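Local coordinates for protein alpha-glucosidase (Bacteroides thetaiotaomicron, PDB 5XFM) that hydrolyses beta-L-arabinopyranosides and alpha-galactosides as a bifunctional, calcium-binding enzyme of glycoside hydrolase family 97, at residues Asp319-Met324 and Lys354-Phe359; Tyr292-Gly297 and Pro551-Glu556; Trp304-Ile309 and Asp332-Thr337. The protein carries 1 engineered substitution. All blocks are in the same frame, centred on the assembly; numbering follows the deposited sequence.

Contact 1 (Asp319-Met324 and Lys354-Phe359); sequences DFASAM and KGVELF
Ser-322, in the last turns of helix 311-324, and Lys-354, where the chain leaves helix 341-353, bring their CA atoms to 5.8 Å, the closest CA pair across the two segments. The one hydrogen bond across the contact runs from Ser-322 OG to Lys-354 O over 3.0 Å. It reaches the carbonyl oxygen in the carbonyl plane, on a lone pair, with a C=O...OG angle of 134°. OG stands anti to its own backbone N (chi1 -170°), directed across to the neighbouring turn, and it also lies 3.7 Å from Lys-354 CB. The carbonyl it meets belongs to the end of a helix: Gly-355, with positive phi, is the C-prime residue of a Schellman motif in which Val-356 N returns to Ala-351 O. Beyond this turn, Val-356 offers a single methyl to helix 311-324. Its CG2 packs on Ala-321 CB at 3.9 Å, the apolar part of the contact, and lies 3.7 Å from Ser-322 N. Asp-319 and Lys-354 pass each other obliquely: Asp-319 OD1 meets Lys-354 CE at 4.0 Å but is 5.1 Å from Lys-354 NZ, and no salt bridge forms. Both side chains have Tyr-350 as a partner, its hydroxyl hydrogen-bonded to Asp-319 OD1 and its ring in a cation-pi contact with Lys-354. The contact joins the end of outer helix 311-324 of the TIM barrel to the turn that leads from helix 341-353 into strand 357-363; strand 328-331 and the short helix 335-338 separate the two long helices in sequence. Strand 357-363 runs parallel to strand 328-331, while Met-324 packs against helix 541-549.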
loop_
_atom_site.group_PDB
_atom_site.type_symbol
_atom_site.label_atom_id
_atom_site.label_comp_id
_atom_site.label_asym_id
_atom_site.label_seq_id
_atom_site.Cartn_x
_atom_site.Cartn_y
_atom_site.Cartn_z
ATOM N N ASP A 319 17.704 -24.228 -3.322
ATOM C CA ASP A 319 18.599 -24.737 -2.286
ATOM C C ASP A 319 18.817 -23.702 -1.193
ATOM O O ASP A 319 18.847 -24.033 -0.010
ATOM C CB ASP A 319 19.953 -25.141 -2.883
ATOM C CG ASP A 319 19.896 -26.451 -3.647
ATOM O OD1 ASP A 319 18.919 -27.211 -3.477
ATOM O OD2 ASP A 319 20.837 -26.719 -4.425
ATOM N N PHE A 320 18.990 -22.451 -1.608
ATOM C CA PHE A 320 19.207 -21.344 -0.684
ATOM C C PHE A 320 17.969 -21.146 0.188
ATOM O O PHE A 320 18.078 -20.930 1.390
ATOM C CB PHE A 320 19.557 -20.061 -1.455
ATOM C CG PHE A 320 19.836 -18.876 -0.575
ATOM C CD1 PHE A 320 20.676 -18.988 0.520
ATOM C CD2 PHE A 320 19.267 -17.644 -0.847
ATOM C CE1 PHE A 320 20.937 -17.895 1.332
ATOM C CE2 PHE A 320 19.522 -16.548 -0.031
ATOM C CZ PHE A 320 20.357 -16.678 1.059
ATOM N N ALA A 321 16.790 -21.225 -0.419
ATOM C CA ALA A 321 15.545 -21.154 0.344
ATOM C C ALA A 321 15.495 -22.277 1.371
ATOM O O ALA A 321 15.157 -22.054 2.526
ATOM C CB ALA A 321 14.339 -21.222 -0.579
ATOM N N SER A 322 15.851 -23.484 0.945
ATOM C CA SER A 322 15.873 -24.625 1.854
ATOM C C SER A 322 16.819 -24.394 3.034
ATOM O O SER A 322 16.475 -24.676 4.182
ATOM C CB SER A 322 16.276 -25.893 1.105
ATOM O OG SER A 322 16.074 -27.033 1.913
ATOM N N ALA A 323 18.007 -23.875 2.741
ATOM C CA ALA A 323 19.009 -23.592 3.764
ATOM C C ALA A 323 18.549 -22.489 4.713
ATOM O O ALA A 323 18.874 -22.494 5.899
ATOM C CB ALA A 323 20.334 -23.209 3.111
ATOM N N MET A 324 17.808 -21.531 4.174
ATOM C CA MET A 324 17.264 -20.446 4.970
ATOM C C MET A 324 15.999 -20.878 5.714
ATOM O O MET A 324 15.530 -20.190 6.620
ATOM C CB MET A 324 16.980 -19.240 4.075
ATOM C CG MET A 324 18.236 -18.580 3.541
ATOM S SD MET A 324 19.263 -17.858 4.836
ATOM C CE MET A 324 18.143 -16.634 5.517
ATOM N N LYS A 354 12.821 -30.404 -1.176
ATOM C CA LYS A 354 13.631 -29.585 -0.277
ATOM C C LYS A 354 12.763 -28.762 0.684
ATOM O O LYS A 354 13.273 -27.922 1.429
ATOM C CB LYS A 354 14.548 -28.653 -1.081
ATOM C CG LYS A 354 15.461 -29.353 -2.084
ATOM C CD LYS A 354 16.586 -30.106 -1.396
ATOM C CE LYS A 354 17.502 -30.767 -2.407
ATOM N NZ LYS A 354 16.774 -31.788 -3.214
ATOM N N GLY A 355 11.455 -29.007 0.669
ATOM C CA GLY A 355 10.531 -28.283 1.530
ATOM C C GLY A 355 10.309 -26.852 1.068
ATOM O O GLY A 355 10.122 -25.947 1.879
ATOM N N VAL A 356 10.307 -26.663 -0.248
ATOM C CA VAL A 356 10.185 -25.346 -0.864
ATOM C C VAL A 356 9.083 -25.377 -1.924
ATOM O O VAL A 356 8.964 -26.345 -2.674
ATOM C CB VAL A 356 11.520 -24.903 -1.534
ATOM C CG1 VAL A 356 11.322 -23.643 -2.373
ATOM C CG2 VAL A 356 12.612 -24.694 -0.495
ATOM N N GLU A 357 8.282 -24.319 -1.984
ATOM C CA GLU A 357 7.259 -24.191 -3.014
ATOM C C GLU A 357 7.509 -22.943 -3.852
ATOM O O GLU A 357 8.259 -22.058 -3.439
ATOM C CB GLU A 357 5.875 -24.169 -2.361
ATOM C CG GLU A 357 5.362 -25.569 -2.038
ATOM C CD GLU A 357 4.337 -25.576 -0.932
ATOM O OE1 GLU A 357 4.475 -24.754 -0.003
ATOM O OE2 GLU A 357 3.399 -26.401 -0.985
ATOM N N LEU A 358 6.887 -22.864 -5.025
ATOM C CA LEU A 358 7.223 -21.803 -5.971
ATOM C C LEU A 358 6.137 -20.754 -6.221
ATOM O O LEU A 358 4.939 -21.029 -6.149
ATOM C CB LEU A 358 7.618 -22.409 -7.320
ATOM C CG LEU A 358 8.741 -23.437 -7.329
ATOM C CD1 LEU A 358 9.007 -23.860 -8.751
ATOM C CD2 LEU A 358 9.993 -22.846 -6.703
ATOM N N PHE A 359 6.596 -19.539 -6.499
ATOM C CA PHE A 359 5.776 -18.498 -7.105
ATOM C C PHE A 359 6.288 -18.305 -8.518
ATOM O O PHE A 359 7.503 -18.269 -8.733
ATOM C CB PHE A 359 5.864 -17.184 -6.332
ATOM C CG PHE A 359 4.918 -17.081 -5.178
ATOM C CD1 PHE A 359 5.015 -17.951 -4.108
ATOM C CD2 PHE A 359 3.970 -16.066 -5.130
ATOM C CE1 PHE A 359 4.167 -17.839 -3.030
ATOM C CE2 PHE A 359 3.117 -15.946 -4.049
ATOM C CZ PHE A 359 3.214 -16.832 -2.999
#

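Contact 2 (Tyr292-Gly297 and Pro551-Glu556); sequences YRFGRG and PTTWDE
Thr-552 and Thr-553, in the link that leads out of the TIM barrel into the C-terminal domain, lie against Phe-294, Gly-295 and Arg-296, on strand 295-299, the first of the barrel strands, and the residues leading into it. The meeting is by van der Waals packing of methyl groups. Thr-552 CG2 approaches Gly-295 O to 3.4 Å and Arg-296 CD to 3.7 Å, its side chain lying obliquely to that of the arginine. Thr-553 CG2 touches the Phe-294 ring at CD2, 3.9 Å away, the two side chains running at about a right angle. In both threonines CG2 is anti to the carbonyl carbon, and in Thr-552 (chi1 70°) this leaves OG1 between the backbone N and the carbonyl carbon. That hydroxyl lies 3.7 Å from Gly-295 CA, but its hydrogen bond is to Pro-525 O, which fixes the rotation of the side chain and so the place of its methyl. Gly-295 suits its position: at a phi of 157° a CB would press on the carbonyl oxygen of Phe-294. Farther out, Arg-296 is bent at chi2 (83°), which swings CD out of an extended course. Its guanidinium is fixed by a salt bridge from NE to Glu-327 and, more weakly, by NH1 to Val-550 O, just before the linker. Strand 295-299 itself is held to strand 526-528 by backbone hydrogen bonds of Gly-295 and Gly-297 with Gln-527. Behind Phe-294, the carbonyl oxygen Tyr-292 O sits 3.7 Å above the plane of the ring, over its centre.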
loop_
_atom_site.group_PDB
_atom_site.type_symbol
_atom_site.label_atom_id
_atom_site.label_comp_id
_atom_site.label_asym_id
_atom_site.label_seq_id
_atom_site.Cartn_x
_atom_site.Cartn_y
_atom_site.Cartn_z
ATOM N N TYR A 292 -4.273 -20.375 2.966
ATOM C CA TYR A 292 -3.092 -19.846 2.288
ATOM C C TYR A 292 -1.971 -19.603 3.282
ATOM O O TYR A 292 -2.163 -18.968 4.319
ATOM C CB TYR A 292 -3.430 -18.563 1.533
ATOM C CG TYR A 292 -4.335 -18.793 0.343
ATOM C CD1 TYR A 292 -3.889 -19.488 -0.774
ATOM C CD2 TYR A 292 -5.636 -18.332 0.345
ATOM C CE1 TYR A 292 -4.715 -19.704 -1.858
ATOM C CE2 TYR A 292 -6.471 -18.545 -0.731
ATOM C CZ TYR A 292 -6.008 -19.227 -1.828
ATOM O OH TYR A 292 -6.849 -19.429 -2.899
ATOM N N ARG A 293 -0.800 -20.133 2.954
ATOM C CA ARG A 293 0.353 -20.070 3.835
ATOM C C ARG A 293 1.288 -18.938 3.420
ATOM O O ARG A 293 1.742 -18.880 2.279
ATOM C CB ARG A 293 1.083 -21.416 3.828
ATOM C CG ARG A 293 2.298 -21.497 4.739
ATOM C CD ARG A 293 3.040 -22.814 4.520
ATOM N NE ARG A 293 4.209 -22.958 5.383
ATOM C CZ ARG A 293 5.030 -24.002 5.354
ATOM N NH1 ARG A 293 4.805 -25.000 4.509
ATOM N NH2 ARG A 293 6.069 -24.058 6.175
ATOM N N PHE A 294 1.546 -18.014 4.340
ATOM C CA PHE A 294 2.402 -16.882 4.027
ATOM C C PHE A 294 3.826 -17.141 4.506
ATOM O O PHE A 294 4.090 -18.137 5.181
ATOM C CB PHE A 294 1.846 -15.602 4.657
ATOM C CG PHE A 294 0.357 -15.467 4.521
ATOM C CD1 PHE A 294 -0.247 -15.508 3.272
ATOM C CD2 PHE A 294 -0.440 -15.289 5.639
ATOM C CE1 PHE A 294 -1.619 -15.389 3.146
ATOM C CE2 PHE A 294 -1.812 -15.159 5.518
ATOM C CZ PHE A 294 -2.400 -15.209 4.268
ATOM N N GLY A 295 4.743 -16.247 4.150
ATOM C CA GLY A 295 6.117 -16.382 4.592
ATOM C C GLY A 295 7.169 -15.692 3.750
ATOM O O GLY A 295 6.984 -14.568 3.281
ATOM N N ARG A 296 8.256 -16.412 3.502
ATOM C CA ARG A 296 9.481 -15.827 2.979
ATOM C C ARG A 296 9.891 -16.520 1.697
ATOM O O ARG A 296 9.719 -17.733 1.549
ATOM C CB ARG A 296 10.619 -15.940 3.997
ATOM C CG ARG A 296 10.495 -15.071 5.230
ATOM C CD ARG A 296 9.612 -15.721 6.279
ATOM N NE ARG A 296 10.023 -17.091 6.567
ATOM C CZ ARG A 296 10.940 -17.428 7.467
ATOM N NH1 ARG A 296 11.560 -16.491 8.174
ATOM N NH2 ARG A 296 11.240 -18.706 7.658
ATOM N N GLY A 297 10.412 -15.742 0.758
ATOM C CA GLY A 297 10.873 -16.289 -0.499
ATOM C C GLY A 297 12.288 -15.873 -0.837
ATOM O O GLY A 297 12.774 -14.838 -0.379
ATOM N N PRO A 551 9.664 -12.679 10.866
ATOM C CA PRO A 551 8.238 -12.861 10.581
ATOM C C PRO A 551 7.793 -11.968 9.429
ATOM O O PRO A 551 8.499 -11.014 9.095
ATOM C CB PRO A 551 7.555 -12.463 11.894
ATOM C CG PRO A 551 8.590 -11.694 12.690
ATOM C CD PRO A 551 9.898 -11.717 11.955
ATOM N N THR A 552 6.664 -12.292 8.804
ATOM C CA THR A 552 6.123 -11.448 7.740
ATOM C C THR A 552 4.672 -11.053 8.044
ATOM O O THR A 552 4.064 -10.294 7.298
ATOM C CB THR A 552 6.190 -12.133 6.349
ATOM O OG1 THR A 552 5.253 -13.214 6.279
ATOM C CG2 THR A 552 7.592 -12.650 6.062
ATOM N N THR A 553 4.120 -11.587 9.131
ATOM C CA THR A 553 2.735 -11.306 9.521
ATOM C C THR A 553 2.685 -10.784 10.954
ATOM O O THR A 553 3.560 -11.091 11.764
ATOM C CB THR A 553 1.848 -12.557 9.414
ATOM O OG1 THR A 553 2.367 -13.581 10.270
ATOM C CG2 THR A 553 1.817 -13.067 7.976
ATOM N N TRP A 554 1.654 -10.011 11.281
ATOM C CA TRP A 554 1.643 -9.322 12.563
ATOM C C TRP A 554 0.293 -9.343 13.265
ATOM O O TRP A 554 -0.754 -9.418 12.628
ATOM C CB TRP A 554 2.092 -7.875 12.364
ATOM C CG TRP A 554 3.342 -7.762 11.544
ATOM C CD1 TRP A 554 3.429 -7.403 10.230
ATOM C CD2 TRP A 554 4.683 -8.022 11.977
ATOM N NE1 TRP A 554 4.738 -7.414 9.821
ATOM C CE2 TRP A 554 5.530 -7.789 10.873
ATOM C CE3 TRP A 554 5.250 -8.422 13.191
ATOM C CZ2 TRP A 554 6.914 -7.948 10.946
ATOM C CZ3 TRP A 554 6.630 -8.575 13.262
ATOM C CH2 TRP A 554 7.444 -8.335 12.145
ATOM N N ASP A 555 0.331 -9.293 14.589
ATOM C CA ASP A 555 -0.884 -9.211 15.384
ATOM C C ASP A 555 -1.212 -7.774 15.780
ATOM O O ASP A 555 -2.367 -7.452 16.058
ATOM C CB ASP A 555 -0.767 -10.088 16.632
ATOM C CG ASP A 555 -0.894 -11.559 16.312
ATOM O OD1 ASP A 555 -1.901 -11.931 15.671
ATOM O OD2 ASP A 555 -0.000 -12.342 16.701
ATOM N N GLU A 556 -0.199 -6.914 15.785
ATOM C CA GLU A 556 -0.358 -5.548 16.278
ATOM C C GLU A 556 0.820 -4.659 15.864
ATOM O O GLU A 556 1.956 -5.128 15.733
ATOM C CB GLU A 556 -0.503 -5.549 17.802
ATOM C CG GLU A 556 -0.878 -4.203 18.411
ATOM C CD GLU A 556 -0.821 -4.220 19.927
ATOM O OE1 GLU A 556 -0.719 -5.324 20.510
ATOM O OE2 GLU A 556 -0.866 -3.126 20.533
#

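Contact 3 (Trp304-Ile309 and Asp332-Thr337); sequences WQDGSI and DNWWDT
Ile-309 packs into the type II beta turn Asp-332 to Trp-335, which follows strand 328-331 of the TIM barrel and brings Trp-334 to the N-cap position of helix 335-338. Its side chain gathers round one carbonyl oxygen. CB lies 3.7 Å from Asn-333 O, and CG1 comes closer to the same atom, at 3.2 Å. The branch CG2, anti to the backbone N, also lies against this oxygen, reaches Trp-335 N at 3.6 Å and lies near CB of both tryptophans. At the tip, CD1 is 4.0 Å from Asp-332 N, so the isoleucine spans the turn from its first residue to its last. Asp-306, in the short 3-10 segment just before it, meets the Asn-333 and Trp-334 side chains. Its OD2 accepts a weak hydrogen bond from Trp-334 NE1, 3.2 Å long and bent to 135°, the carboxylate plane standing almost perpendicular (87°) to the indole. OD1 lies at the edge of that ring, in its plane, and is hydrogen-bonded to Trp-301 NE1; it also stands 3.2 Å from Asn-333 OD1, a pair of acceptors with no bond between them. An alanine in place of Asp-306 would probably leave the NE1 atoms of both Trp-334 and Trp-301 without this acceptor and the Trp-334 indole less restrained in its rotation. Asp-332, the first residue of the turn and buried, is tied by OD2 to Trp-299 NE1. Its other oxygen, OD1, accepts from the next residue: Asn-333 N, 2.8 Å away, meets it on the anti side.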
loop_
_atom_site.group_PDB
_atom_site.type_symbol
_atom_site.label_atom_id
_atom_site.label_comp_id
_atom_site.label_asym_id
_atom_site.label_seq_id
_atom_site.Cartn_x
_atom_site.Cartn_y
_atom_site.Cartn_z
ATOM N N TRP A 304 20.651 -11.017 -9.347
ATOM C CA TRP A 304 21.327 -11.747 -10.416
ATOM C C TRP A 304 20.679 -11.495 -11.785
ATOM O O TRP A 304 21.214 -11.888 -12.821
ATOM C CB TRP A 304 21.357 -13.242 -10.096
ATOM C CG TRP A 304 22.216 -13.592 -8.907
ATOM C CD1 TRP A 304 22.764 -12.726 -8.001
ATOM C CD2 TRP A 304 22.623 -14.907 -8.499
ATOM N NE1 TRP A 304 23.484 -13.419 -7.056
ATOM C CE2 TRP A 304 23.412 -14.760 -7.340
ATOM C CE3 TRP A 304 22.394 -16.193 -9.001
ATOM C CZ2 TRP A 304 23.978 -15.851 -6.679
ATOM C CZ3 TRP A 304 22.952 -17.274 -8.339
ATOM C CH2 TRP A 304 23.739 -17.096 -7.192
ATOM N N GLN A 305 19.522 -10.843 -11.765
ATOM C CA GLN A 305 18.827 -10.361 -12.964
ATOM C C GLN A 305 18.513 -11.445 -13.998
ATOM O O GLN A 305 18.431 -12.629 -13.661
ATOM C CB GLN A 305 19.633 -9.232 -13.609
ATOM C CG GLN A 305 19.810 -8.018 -12.698
ATOM C CD GLN A 305 18.530 -7.228 -12.503
ATOM O OE1 GLN A 305 17.883 -6.831 -13.472
ATOM N NE2 GLN A 305 18.155 -6.995 -11.244
ATOM N N ASP A 306 18.336 -11.031 -15.253
ATOM C CA ASP A 306 17.833 -11.915 -16.309
ATOM C C ASP A 306 18.743 -13.120 -16.553
ATOM O O ASP A 306 18.289 -14.176 -16.994
ATOM C CB ASP A 306 17.663 -11.143 -17.623
ATOM C CG ASP A 306 16.410 -10.267 -17.647
ATOM O OD1 ASP A 306 15.569 -10.361 -16.729
ATOM O OD2 ASP A 306 16.262 -9.485 -18.610
ATOM N N GLY A 307 20.029 -12.957 -16.272
ATOM C CA GLY A 307 20.988 -14.038 -16.429
ATOM C C GLY A 307 20.744 -15.196 -15.478
ATOM O O GLY A 307 21.284 -16.287 -15.664
ATOM N N SER A 308 19.925 -14.964 -14.456
ATOM C CA SER A 308 19.634 -15.996 -13.465
ATOM C C SER A 308 18.435 -16.872 -13.838
ATOM O O SER A 308 18.173 -17.893 -13.196
ATOM C CB SER A 308 19.398 -15.350 -12.106
ATOM O OG SER A 308 18.292 -14.467 -12.164
ATOM N N ILE A 309 17.717 -16.482 -14.883
ATOM C CA ILE A 309 16.518 -17.214 -15.272
ATOM C C ILE A 309 16.890 -18.425 -16.116
ATOM O O ILE A 309 16.772 -18.419 -17.345
ATOM C CB ILE A 309 15.527 -16.314 -16.028
ATOM C CG1 ILE A 309 15.266 -15.057 -15.203
ATOM C CG2 ILE A 309 14.222 -17.052 -16.283
ATOM C CD1 ILE A 309 14.619 -15.343 -13.864
ATOM N N ASP A 332 11.283 -15.480 -11.738
ATOM C CA ASP A 332 10.833 -14.218 -12.329
ATOM C C ASP A 332 10.673 -14.318 -13.850
ATOM O O ASP A 332 10.586 -15.419 -14.392
ATOM C CB ASP A 332 11.805 -13.097 -11.958
ATOM C CG ASP A 332 11.098 -11.768 -11.681
ATOM O OD1 ASP A 332 10.667 -11.071 -12.628
ATOM O OD2 ASP A 332 10.983 -11.420 -10.490
ATOM N N ASN A 333 10.625 -13.170 -14.529
ATOM C CA ASN A 333 10.355 -13.115 -15.972
ATOM C C ASN A 333 11.303 -13.952 -16.847
ATOM O O ASN A 333 12.406 -14.277 -16.422
ATOM C CB ASN A 333 10.402 -11.662 -16.454
ATOM C CG ASN A 333 11.731 -10.981 -16.147
ATOM O OD1 ASN A 333 12.736 -11.631 -15.858
ATOM N ND2 ASN A 333 11.738 -9.662 -16.226
ATOM N N TRP A 334 10.830 -14.277 -18.055
ATOM C CA TRP A 334 11.498 -15.090 -19.089
ATOM C C TRP A 334 11.481 -16.606 -18.864
ATOM O O TRP A 334 11.976 -17.347 -19.716
ATOM C CB TRP A 334 12.964 -14.672 -19.297
ATOM C CG TRP A 334 13.162 -13.270 -19.758
ATOM C CD1 TRP A 334 13.752 -12.254 -19.060
ATOM C CD2 TRP A 334 12.758 -12.713 -21.013
ATOM N NE1 TRP A 334 13.752 -11.104 -19.809
ATOM C CE2 TRP A 334 13.145 -11.357 -21.010
ATOM C CE3 TRP A 334 12.110 -13.228 -22.138
ATOM C CZ2 TRP A 334 12.906 -10.509 -22.091
ATOM C CZ3 TRP A 334 11.871 -12.383 -23.211
ATOM C CH2 TRP A 334 12.267 -11.037 -23.178
ATOM N N TRP A 335 10.927 -17.080 -17.752
ATOM C CA TRP A 335 11.057 -18.506 -17.425
ATOM C C TRP A 335 10.372 -19.436 -18.430
ATOM O O TRP A 335 10.836 -20.555 -18.669
ATOM C CB TRP A 335 10.525 -18.801 -16.016
ATOM C CG TRP A 335 9.041 -18.653 -15.831
ATOM C CD1 TRP A 335 8.386 -17.582 -15.289
ATOM C CD2 TRP A 335 8.026 -19.621 -16.148
ATOM N NE1 TRP A 335 7.034 -17.816 -15.268
ATOM C CE2 TRP A 335 6.786 -19.058 -15.789
ATOM C CE3 TRP A 335 8.046 -20.900 -16.712
ATOM C CZ2 TRP A 335 5.580 -19.730 -15.973
ATOM C CZ3 TRP A 335 6.848 -21.564 -16.899
ATOM C CH2 TRP A 335 5.631 -20.978 -16.531
ATOM N N ASP A 336 9.281 -18.979 -19.032
ATOM C CA ASP A 336 8.533 -19.844 -19.939
ATOM C C ASP A 336 9.304 -20.119 -21.215
ATOM O O ASP A 336 9.074 -21.121 -21.884
ATOM C CB ASP A 336 7.187 -19.222 -20.294
ATOM C CG ASP A 336 7.342 -17.969 -21.123
ATOM O OD1 ASP A 336 8.104 -17.081 -20.697
ATOM O OD2 ASP A 336 6.739 -17.885 -22.214
ATOM N N THR A 337 10.215 -19.215 -21.548
ATOM C CA THR A 337 10.963 -19.310 -22.791
ATOM C C THR A 337 12.408 -19.798 -22.594
ATOM O O THR A 337 13.013 -20.346 -23.516
ATOM C CB THR A 337 10.942 -17.948 -23.520
ATOM O OG1 THR A 337 11.127 -18.144 -24.925
ATOM C CG2 THR A 337 12.009 -17.018 -22.981
#

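How the contacts relate
All three contacts involve the TIM-barrel region, on different parts of it. Contacts 1 and 2 have centres about 16 Å apart and nearest atoms about 5 Å apart, and both reach the same parallel sheet; Glu-327 connects them, through a salt bridge to Arg-296 and a backbone bond to Glu-357. Contacts 1 and 3 alternate along the chain, centres about 18 Å apart, and Met-344 touches both Leu-358 and Trp-335. Contact 2 encloses the other two in sequence, its centre about 26 Å from that of contact 3. The calcium ion, bound by Glu-174, Glu-452 and Glu-458, lies about 9 Å from the Asp-332 side chain of contact 3.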